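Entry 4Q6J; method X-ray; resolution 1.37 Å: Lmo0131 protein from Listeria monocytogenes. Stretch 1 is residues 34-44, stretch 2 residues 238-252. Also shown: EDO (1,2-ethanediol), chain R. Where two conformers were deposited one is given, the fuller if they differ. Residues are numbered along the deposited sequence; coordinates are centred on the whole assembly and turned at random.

Stretch 1 (34-44) KIIGFEGLVRL
Stretch 2 238-252: RPLPMEEIKQKYSIV

Residues 35-44 form a β-strand that continues later in the chain. Stretch 2 is the C-terminal end of the same chain: a loop through Pro-239, a helix from Met-242 to Lys-248, and a tail ending at Val-252. Two points fix the register. The CA of Ile-35 lies 8.5 Å from the CA of Val-252, and the CA of Leu-41 lies 7.4 Å from the CA of Pro-239. The start of the strand therefore meets the end of stretch 2. No hydrogen bond crosses the contact, which buries 348 Å² and rests on side-chain packing.

Backbone bonds shape stretch 2. Pro-241 is the N-cap, with phi/psi -52/149, and its O accepts from Ile-245 N at 3.1 Å. Lys-246 N donates to Met-242 O at 3.0 Å, and Tyr-249 N to Ile-245 O at 2.7 Å. Tyr-249 then leaves helical geometry at -125/97. The tail folds back, with Val-252 N bonded to Tyr-249 O at 3.1 Å.

Aromatic contacts come next. Ile-35 (phi/psi -68/122, chi1 m, chi2 t) points toward stretch 2. Its CD1 sits over one face of the Tyr-249 ring, 3.6 Å from the ring centroid and 13° off the normal. This is a CH-pi contact. Tyr-249 has chi1 m and chi2 -73°. Phe-38 (-136/151, chi1 m, chi2 88°) also points toward stretch 2. Selenomethionine Met-242 starts sideways, but its t, p, p side chain brings its end nearer. Its CE lies over one face of the Phe-38 ring, 4.3 Å from Phe-38 CE1. Its SE is 5.0 Å from the Phe-38 ring centroid, a sulfur-aromatic type of contact with selenium in the sulfur position.

Aliphatic packing completes the Phe-38 site. Val-252 CG2 meets the ring edge, 3.8 Å from Phe-38 CZ. Ile-245 (m, m) places CG2 3.8 Å from Phe-38 CE2. Val-252 (chi1 t) links the two sites, because its CG2 also lies 4.2 Å from Ile-35 CD1. Ile-251 CG2 is more distant, 4.4 Å from Ile-35 CD1.

Farther along the strand, Leu-41 (-133/112, m, t) packs CD1 against Pro-239 CG at 3.4 Å, a close apolar contact. Pro-239 has phi/psi -67/141 and a C-gamma exo ring. Arg-43 (m, m, t, chi4 -130°) brings NH2 to 4.0 Å from Pro-239 CB. Its NH1 donates within the strand to Val-42 O at 2.9 Å and 157°, which holds one end of the guanidinium against the backbone.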

ATOM      1  N   LYS B  34      12.062  -6.697 -36.568  1.00 15.74           N
ATOM      2  CA  LYS B  34      13.380  -6.094 -36.472  1.00 16.47           C
ATOM      3  C   LYS B  34      13.562  -5.504 -35.076  1.00 16.45           C
ATOM      4  O   LYS B  34      12.604  -5.004 -34.500  1.00 13.66           O
ATOM      5  CB  LYS B  34      13.534  -4.980 -37.524  1.00 22.38           C
ATOM      6  CG  LYS B  34      13.495  -5.425 -39.021  1.00 26.05           C
ATOM      7  CD  LYS B  34      13.485  -4.214 -39.979  1.00 31.18           C
ATOM      8  CE  LYS B  34      13.151  -4.585 -41.422  1.00 38.89           C
ATOM      9  NZ  LYS B  34      12.458  -3.451 -42.125  1.00 48.56           N
ATOM     10  N   ILE B  35      14.784  -5.572 -34.540  1.00 21.80           N
ATOM     11  CA  ILE B  35      15.112  -4.925 -33.270  1.00 14.99           C
ATOM     12  C   ILE B  35      15.060  -3.431 -33.477  1.00 14.00           C
ATOM     13  O   ILE B  35      15.758  -2.900 -34.351  1.00 14.85           O
ATOM     14  CB  ILE B  35      16.528  -5.274 -32.801  1.00 14.27           C
ATOM     15  CG1 ILE B  35      16.635  -6.745 -32.463  1.00 16.48           C
ATOM     16  CG2 ILE B  35      16.889  -4.452 -31.601  1.00 15.21           C
ATOM     17  CD1 ILE B  35      18.008  -7.146 -32.088  1.00 18.28           C
ATOM     18  N   ILE B  36      14.226  -2.747 -32.704  1.00 17.84           N
ATOM     19  CA  ILE B  36      14.093  -1.287 -32.831  1.00 18.47           C
ATOM     20  C   ILE B  36      14.764  -0.494 -31.670  1.00 16.71           C
ATOM     21  O   ILE B  36      15.000   0.714 -31.779  1.00 15.44           O
ATOM     22  CB  ILE B  36      12.604  -0.830 -33.117  1.00 24.44           C
ATOM     23  CG1 ILE B  36      11.645  -1.391 -32.099  1.00 21.35           C
ATOM     24  CG2 ILE B  36      12.137  -1.227 -34.545  1.00 24.03           C
ATOM     25  CD1 ILE B  36      11.687  -0.650 -30.861  1.00 24.56           C
ATOM     26  N   GLY B  37      15.065  -1.201 -30.580  1.00 13.57           N
ATOM     27  CA  GLY B  37      15.669  -0.593 -29.409  1.00  9.78           C
ATOM     28  C   GLY B  37      15.800  -1.578 -28.271  1.00 11.08           C
ATOM     29  O   GLY B  37      15.560  -2.760 -28.441  1.00 14.83           O
ATOM     30  N   PHE B  38      16.187  -1.086 -27.105  1.00 10.87           N
ATOM     31  CA  PHE B  38      16.448  -1.954 -25.957  1.00 11.81           C
ATOM     32  C   PHE B  38      15.847  -1.369 -24.707  1.00 12.43           C
ATOM     33  O   PHE B  38      15.741  -0.151 -24.569  1.00 13.63           O
ATOM     34  CB  PHE B  38      17.959  -2.125 -25.731  1.00 14.40           C
ATOM     35  CG  PHE B  38      18.711  -2.573 -26.970  1.00 10.74           C
ATOM     36  CD1 PHE B  38      19.197  -1.644 -27.873  1.00 15.85           C
ATOM     37  CD2 PHE B  38      18.895  -3.923 -27.244  1.00 13.54           C
ATOM     38  CE1 PHE B  38      19.866  -2.062 -29.023  1.00 18.12           C
ATOM     39  CE2 PHE B  38      19.561  -4.343 -28.387  1.00 12.57           C
ATOM     40  CZ  PHE B  38      20.037  -3.419 -29.266  1.00 13.26           C
ATOM     41  N   GLU B  39      15.470  -2.242 -23.781  1.00 12.74           N
ATOM     42  CA  GLU B  39      15.251  -1.808 -22.402  1.00 10.12           C
ATOM     43  C   GLU B  39      16.532  -1.965 -21.545  1.00 16.29           C
ATOM     44  O   GLU B  39      17.109  -3.066 -21.457  1.00 14.29           O
ATOM     45  CB  GLU B  39      14.130  -2.569 -21.722  1.00 10.31           C
ATOM     46  CG  GLU B  39      14.077  -2.117 -20.269  1.00 12.03           C
ATOM     47  CD  GLU B  39      13.087  -2.838 -19.435  1.00 18.34           C
ATOM     48  OE1 GLU B  39      12.403  -3.729 -19.967  1.00 27.30           O
ATOM     49  OE2 GLU B  39      12.983  -2.506 -18.244  1.00 23.43           O
ATOM     50  N   GLY B  40      16.959  -0.879 -20.902  1.00 14.39           N
ATOM     51  CA  GLY B  40      18.121  -0.943 -20.048  1.00 10.03           C
ATOM     52  C   GLY B  40      17.673  -1.487 -18.712  1.00 12.31           C
ATOM     53  O   GLY B  40      16.682  -1.039 -18.151  1.00 12.92           O
ATOM     54  N   LEU B  41      18.405  -2.460 -18.200  1.00 16.37           N
ATOM     55  CA  LEU B  41      18.024  -3.101 -16.962  1.00 18.80           C
ATOM     56  C   LEU B  41      19.244  -3.171 -16.082  1.00 16.51           C
ATOM     57  O   LEU B  41      20.157  -3.888 -16.417  1.00 18.47           O
ATOM     58  CB  LEU B  41      17.537  -4.501 -17.275  1.00 16.33           C
ATOM     59  CG  LEU B  41      16.162  -4.521 -17.919  1.00 21.12           C
ATOM     60  CD1 LEU B  41      15.844  -5.859 -18.593  1.00 21.70           C
ATOM     61  CD2 LEU B  41      15.132  -4.176 -16.852  1.00 20.16           C
ATOM     62  N   VAL B  42      19.261  -2.424 -14.976  1.00 14.54           N
ATOM     63  CA  VAL B  42      20.433  -2.394 -14.102  1.00 12.82           C
ATOM     64  C   VAL B  42      20.694  -3.748 -13.430  1.00 17.49           C
ATOM     65  O   VAL B  42      19.767  -4.489 -13.108  1.00 14.62           O
ATOM     66  CB  VAL B  42      20.353  -1.274 -13.033  1.00 14.08           C
ATOM     67  CG1 VAL B  42      19.543  -1.727 -11.825  1.00 17.00           C
ATOM     68  CG2 VAL B  42      21.738  -0.819 -12.627  1.00 12.06           C
ATOM     69  N   ARG B  43      21.973  -4.065 -13.256  1.00 11.71           N
ATOM     70  CA  ARG B  43      22.417  -5.249 -12.545  1.00 13.71           C
ATOM     71  C   ARG B  43      23.462  -4.807 -11.554  1.00 15.77           C
ATOM     72  O   ARG B  43      24.106  -3.778 -11.744  1.00 16.75           O
ATOM     73  CB  ARG B  43      23.067  -6.251 -13.503  1.00 19.13           C
ATOM     74  CG  ARG B  43      22.166  -6.784 -14.591  1.00 16.33           C
ATOM     75  CD  ARG B  43      20.903  -7.209 -13.968  1.00 23.08           C
ATOM     76  NE  ARG B  43      19.989  -7.939 -14.826  1.00 18.13           N
ATOM     77  CZ  ARG B  43      18.709  -7.631 -14.945  1.00 17.23           C
ATOM     78  NH1 ARG B  43      18.238  -6.588 -14.291  1.00 15.62           N
ATOM     79  NH2 ARG B  43      17.904  -8.358 -15.723  1.00 17.48           N
ATOM     80  N   LEU B  44      23.639  -5.587 -10.496  1.00 16.22           N
ATOM     81  CA  LEU B  44      24.707  -5.324  -9.554  1.00 18.22           C
ATOM     82  C   LEU B  44      25.678  -6.475  -9.685  1.00 33.03           C
ATOM     83  O   LEU B  44      25.301  -7.636  -9.534  1.00 37.62           O
ATOM     84  CB  LEU B  44      24.196  -5.244  -8.116  1.00 17.19           C
ATOM     85  CG  LEU B  44      25.251  -4.999  -7.026  1.00 17.94           C
ATOM     86  CD1 LEU B  44      25.769  -3.577  -7.064  1.00 16.24           C
ATOM     87  CD2 LEU B  44      24.694  -5.348  -5.668  1.00 18.47           C
ATOM     88  N   ARG B 238      16.493 -12.892 -23.594  1.00 14.38           N
ATOM     89  CA  ARG B 238      16.682 -12.442 -22.224  1.00 15.83           C
ATOM     90  C   ARG B 238      17.530 -11.158 -22.223  1.00 12.93           C
ATOM     91  O   ARG B 238      18.175 -10.831 -23.219  1.00 15.55           O
ATOM     92  CB  ARG B 238      17.414 -13.524 -21.451  1.00 15.84           C
ATOM     93  CG  ARG B 238      18.761 -13.894 -22.046  1.00 15.23           C
ATOM     94  CD  ARG B 238      19.225 -15.257 -21.560  1.00 27.12           C
ATOM     95  NE  ARG B 238      20.406 -15.146 -20.711  1.00 42.04           N
ATOM     96  CZ  ARG B 238      21.654 -15.383 -21.109  1.00 53.65           C
ATOM     97  NH1 ARG B 238      21.894 -15.756 -22.354  1.00 60.41           N
ATOM     98  NH2 ARG B 238      22.669 -15.245 -20.259  1.00 53.32           N
ATOM     99  N   PRO B 239      17.541 -10.423 -21.105  1.00 13.20           N
ATOM    100  CA  PRO B 239      18.467  -9.286 -21.040  1.00 14.36           C
ATOM    101  C   PRO B 239      19.939  -9.742 -21.030  1.00 14.00           C
ATOM    102  O   PRO B 239      20.256 -10.755 -20.416  1.00 21.05           O
ATOM    103  CB  PRO B 239      18.081  -8.617 -19.720  1.00 19.05           C
ATOM    104  CG  PRO B 239      16.673  -9.080 -19.481  1.00 17.18           C
ATOM    105  CD  PRO B 239      16.663 -10.474 -19.927  1.00 15.94           C
ATOM    106  N   LEU B 240      20.811  -9.013 -21.719  1.00 14.15           N
ATOM    107  CA  LEU B 240      22.216  -9.404 -21.894  1.00 13.70           C
ATOM    108  C   LEU B 240      23.122  -8.185 -21.815  1.00 14.33           C
ATOM    109  O   LEU B 240      22.673  -7.067 -22.084  1.00 14.40           O
ATOM    110  CB  LEU B 240      22.440 -10.025 -23.265  1.00 13.53           C
ATOM    111  CG  LEU B 240      21.768 -11.341 -23.575  1.00 17.71           C
ATOM    112  CD1 LEU B 240      21.873 -11.570 -25.051  1.00 16.66           C
ATOM    113  CD2 LEU B 240      22.417 -12.454 -22.771  1.00 19.12           C
ATOM    114  N   PRO B 241      24.405  -8.398 -21.475  1.00 14.48           N
ATOM    115  CA  PRO B 241      25.415  -7.360 -21.694  1.00 17.64           C
ATOM    116  C   PRO B 241      25.346  -6.891 -23.143  1.00 14.98           C
ATOM    117  O   PRO B 241      24.994  -7.689 -24.001  1.00 15.19           O
ATOM    118  CB  PRO B 241      26.727  -8.109 -21.468  1.00 16.53           C
ATOM    119  CG  PRO B 241      26.396  -9.182 -20.554  1.00 17.08           C
ATOM    120  CD  PRO B 241      24.998  -9.621 -20.913  1.00 21.26           C
HETATM  121  N   MSE B 242      25.667  -5.635 -23.413  1.00 14.16           N
HETATM  122  CA  MSE B 242      25.715  -5.177 -24.796  1.00 16.93           C
HETATM  123  C   MSE B 242      26.621  -6.067 -25.642  1.00 14.86           C
HETATM  124  O   MSE B 242      26.321  -6.334 -26.809  1.00 15.21           O
HETATM  125  CB  MSE B 242      26.162  -3.719 -24.903  1.00 15.91           C
HETATM  126  CG  MSE B 242      26.049  -3.156 -26.339  1.00 16.91           C
HETATM  127 SE   MSE B 242      24.296  -3.463 -27.183  0.93 26.49          SE
HETATM  128  CE  MSE B 242      23.250  -2.047 -26.403  1.00 15.80           C
ATOM    129  N   GLU B 243      27.727  -6.504 -25.045  0.57 13.36           N
ATOM    130  CA  GLU B 243      28.679  -7.388 -25.706  0.57 15.14           C
ATOM    131  C   GLU B 243      28.007  -8.616 -26.304  0.57 16.94           C
ATOM    132  O   GLU B 243      28.217  -8.939 -27.466  0.57 17.21           O
ATOM    133  CB  GLU B 243      29.752  -7.825 -24.708  0.57 22.28           C
ATOM    134  CG  GLU B 243      30.359  -9.191 -24.975  0.57 34.54           C
ATOM    135  CD  GLU B 243      30.400 -10.080 -23.731  0.57 33.98           C
ATOM    136  OE1 GLU B 243      29.828  -9.673 -22.687  0.57 32.27           O
ATOM    137  OE2 GLU B 243      30.999 -11.184 -23.807  0.57 25.19           O
ATOM    138  N   GLU B 244      27.193  -9.291 -25.505  1.00 18.06           N
ATOM    139  CA  GLU B 244      26.517 -10.508 -25.932  1.00 15.80           C
ATOM    140  C   GLU B 244      25.322 -10.254 -26.878  1.00 15.78           C
ATOM    141  O   GLU B 244      24.967 -11.101 -27.717  1.00 16.28           O
ATOM    142  CB  GLU B 244      26.113 -11.308 -24.716  1.00 19.85           C
ATOM    143  CG  GLU B 244      27.255 -11.503 -23.756  1.00 28.03           C
ATOM    144  CD  GLU B 244      26.840 -12.246 -22.484  1.00 49.35           C
ATOM    145  OE1 GLU B 244      25.783 -12.907 -22.485  1.00 47.58           O
ATOM    146  OE2 GLU B 244      27.572 -12.166 -21.472  1.00 60.25           O
ATOM    147  N   ILE B 245      24.708  -9.086 -26.757  1.00 14.58           N
ATOM    148  CA  ILE B 245      23.751  -8.679 -27.779  1.00 15.21           C
ATOM    149  C   ILE B 245      24.431  -8.626 -29.145  1.00 14.19           C
ATOM    150  O   ILE B 245      23.994  -9.251 -30.078  1.00 21.92           O
ATOM    151  CB  ILE B 245      23.161  -7.288 -27.526  1.00 15.79           C
ATOM    152  CG1 ILE B 245      22.231  -7.279 -26.303  1.00 20.27           C
ATOM    153  CG2 ILE B 245      22.420  -6.822 -28.764  1.00 16.59           C
ATOM    154  CD1 ILE B 245      20.956  -8.051 -26.494  1.00 18.36           C
ATOM    155  N   LYS B 246      25.515  -7.882 -29.249  1.00 14.78           N
ATOM    156  CA  LYS B 246      26.150  -7.677 -30.537  1.00 18.78           C
ATOM    157  C   LYS B 246      26.694  -8.974 -31.136  1.00 20.09           C
ATOM    158  O   LYS B 246      26.761  -9.120 -32.369  1.00 25.01           O
ATOM    159  CB  LYS B 246      27.242  -6.622 -30.424  1.00 23.47           C
ATOM    160  CG  LYS B 246      26.715  -5.208 -30.460  1.00 23.70           C
ATOM    161  CD  LYS B 246      27.805  -4.187 -30.155  1.00 18.36           C
ATOM    162  CE  LYS B 246      27.274  -2.754 -30.181  1.00 23.67           C
ATOM    163  NZ  LYS B 246      28.327  -1.759 -29.790  1.00 19.81           N
ATOM    164  N   GLN B 247      27.063  -9.917 -30.267  1.00 19.60           N
ATOM    165  CA  GLN B 247      27.532 -11.237 -30.721  1.00 18.67           C
ATOM    166  C   GLN B 247      26.370 -12.071 -31.226  1.00 13.41           C
ATOM    167  O   GLN B 247      26.534 -12.909 -32.091  1.00 20.32           O
ATOM    168  CB  GLN B 247      28.320 -11.961 -29.628  1.00 19.36           C
ATOM    169  CG  GLN B 247      29.634 -11.246 -29.368  1.00 23.01           C
ATOM    170  CD  GLN B 247      30.360 -11.643 -28.100  1.00 38.62           C
ATOM    171  OE1 GLN B 247      29.879 -12.450 -27.308  1.00 40.87           O
ATOM    172  NE2 GLN B 247      31.540 -11.060 -27.904  1.00 43.37           N
ATOM    173  N   LYS B 248      25.177 -11.791 -30.710  1.00 18.44           N
ATOM    174  CA  LYS B 248      23.977 -12.522 -31.103  1.00 14.45           C
ATOM    175  C   LYS B 248      23.326 -11.918 -32.324  1.00 16.06           C
ATOM    176  O   LYS B 248      22.830 -12.631 -33.192  1.00 19.52           O
ATOM    177  CB  LYS B 248      22.967 -12.595 -29.942  1.00 24.16           C
ATOM    178  CG  LYS B 248      21.991 -13.756 -30.095  1.00 28.48           C
ATOM    179  CD  LYS B 248      20.789 -13.720 -29.160  1.00 20.96           C
ATOM    180  CE  LYS B 248      19.806 -14.803 -29.568  1.00 22.96           C
ATOM    181  NZ  LYS B 248      18.483 -14.686 -28.907  1.00 35.84           N
ATOM    182  N   TYR B 249      23.337 -10.593 -32.371  1.00 26.48           N
ATOM    183  CA  TYR B 249      22.705  -9.811 -33.421  1.00 17.98           C
ATOM    184  C   TYR B 249      23.754  -8.909 -34.011  1.00 22.11           C
ATOM    185  O   TYR B 249      24.038  -7.841 -33.470  1.00 32.33           O
ATOM    186  CB  TYR B 249      21.618  -8.926 -32.835  1.00 18.42           C
ATOM    187  CG  TYR B 249      20.527  -9.688 -32.130  1.00 19.49           C
ATOM    188  CD1 TYR B 249      19.589 -10.405 -32.847  1.00 19.12           C
ATOM    189  CD2 TYR B 249      20.432  -9.676 -30.750  1.00 16.89           C
ATOM    190  CE1 TYR B 249      18.590 -11.096 -32.205  1.00 18.62           C
ATOM    191  CE2 TYR B 249      19.436 -10.353 -30.106  1.00 19.42           C
ATOM    192  CZ  TYR B 249      18.516 -11.065 -30.839  1.00 18.94           C
ATOM    193  OH  TYR B 249      17.514 -11.741 -30.191  1.00 20.13           O
ATOM    194  N   SER B 250      24.333  -9.339 -35.126  1.00 28.91           N
ATOM    195  CA  SER B 250      25.399  -8.588 -35.763  1.00 33.60           C
ATOM    196  C   SER B 250      24.888  -7.273 -36.335  1.00 31.17           C
ATOM    197  O   SER B 250      25.688  -6.421 -36.709  1.00 21.93           O
ATOM    198  CB  SER B 250      26.019  -9.423 -36.875  1.00 36.53           C
ATOM    199  OG  SER B 250      25.015  -9.856 -37.767  1.00 33.65           O
ATOM    200  N   ILE B 251      23.556  -7.142 -36.409  1.00 29.20           N
ATOM    201  CA  ILE B 251      22.869  -5.918 -36.814  1.00 26.16           C
ATOM    202  C   ILE B 251      23.240  -4.753 -35.905  1.00 26.75           C
ATOM    203  O   ILE B 251      23.330  -3.610 -36.347  1.00 37.17           O
ATOM    204  CB  ILE B 251      21.309  -6.099 -36.811  1.00 30.68           C
ATOM    205  CG1 ILE B 251      20.583  -4.794 -37.155  1.00 32.99           C
ATOM    206  CG2 ILE B 251      20.797  -6.570 -35.451  1.00 32.21           C
ATOM    207  CD1 ILE B 251      21.024  -4.152 -38.435  1.00 32.28           C
ATOM    208  N   VAL B 252      23.470  -5.056 -34.634  1.00 18.25           N
ATOM    209  CA  VAL B 252      23.563  -4.031 -33.611  1.00 19.05           C
ATOM    210  C   VAL B 252      25.000  -3.608 -33.483  1.00 29.73           C
ATOM    211  O   VAL B 252      25.299  -2.434 -33.652  1.00 26.46           O
ATOM    212  CB  VAL B 252      23.078  -4.540 -32.265  1.00 19.71           C
ATOM    213  CG1 VAL B 252      23.311  -3.474 -31.233  1.00 14.54           C
ATOM    214  CG2 VAL B 252      21.614  -4.930 -32.334  1.00 13.96           C
ATOM    215  OXT VAL B 252      25.874  -4.440 -33.248  1.00 36.03           O
TER
HETATM  216  C1  EDO R 307      16.466 -16.031 -24.846  1.00 37.45           C
HETATM  217  O1  EDO R 307      17.725 -15.893 -24.193  1.00 38.03           O
HETATM  218  C2  EDO R 307      16.672 -17.034 -25.965  1.00 49.70           C
HETATM  219  O2  EDO R 307      15.485 -17.184 -26.745  1.00 66.19           O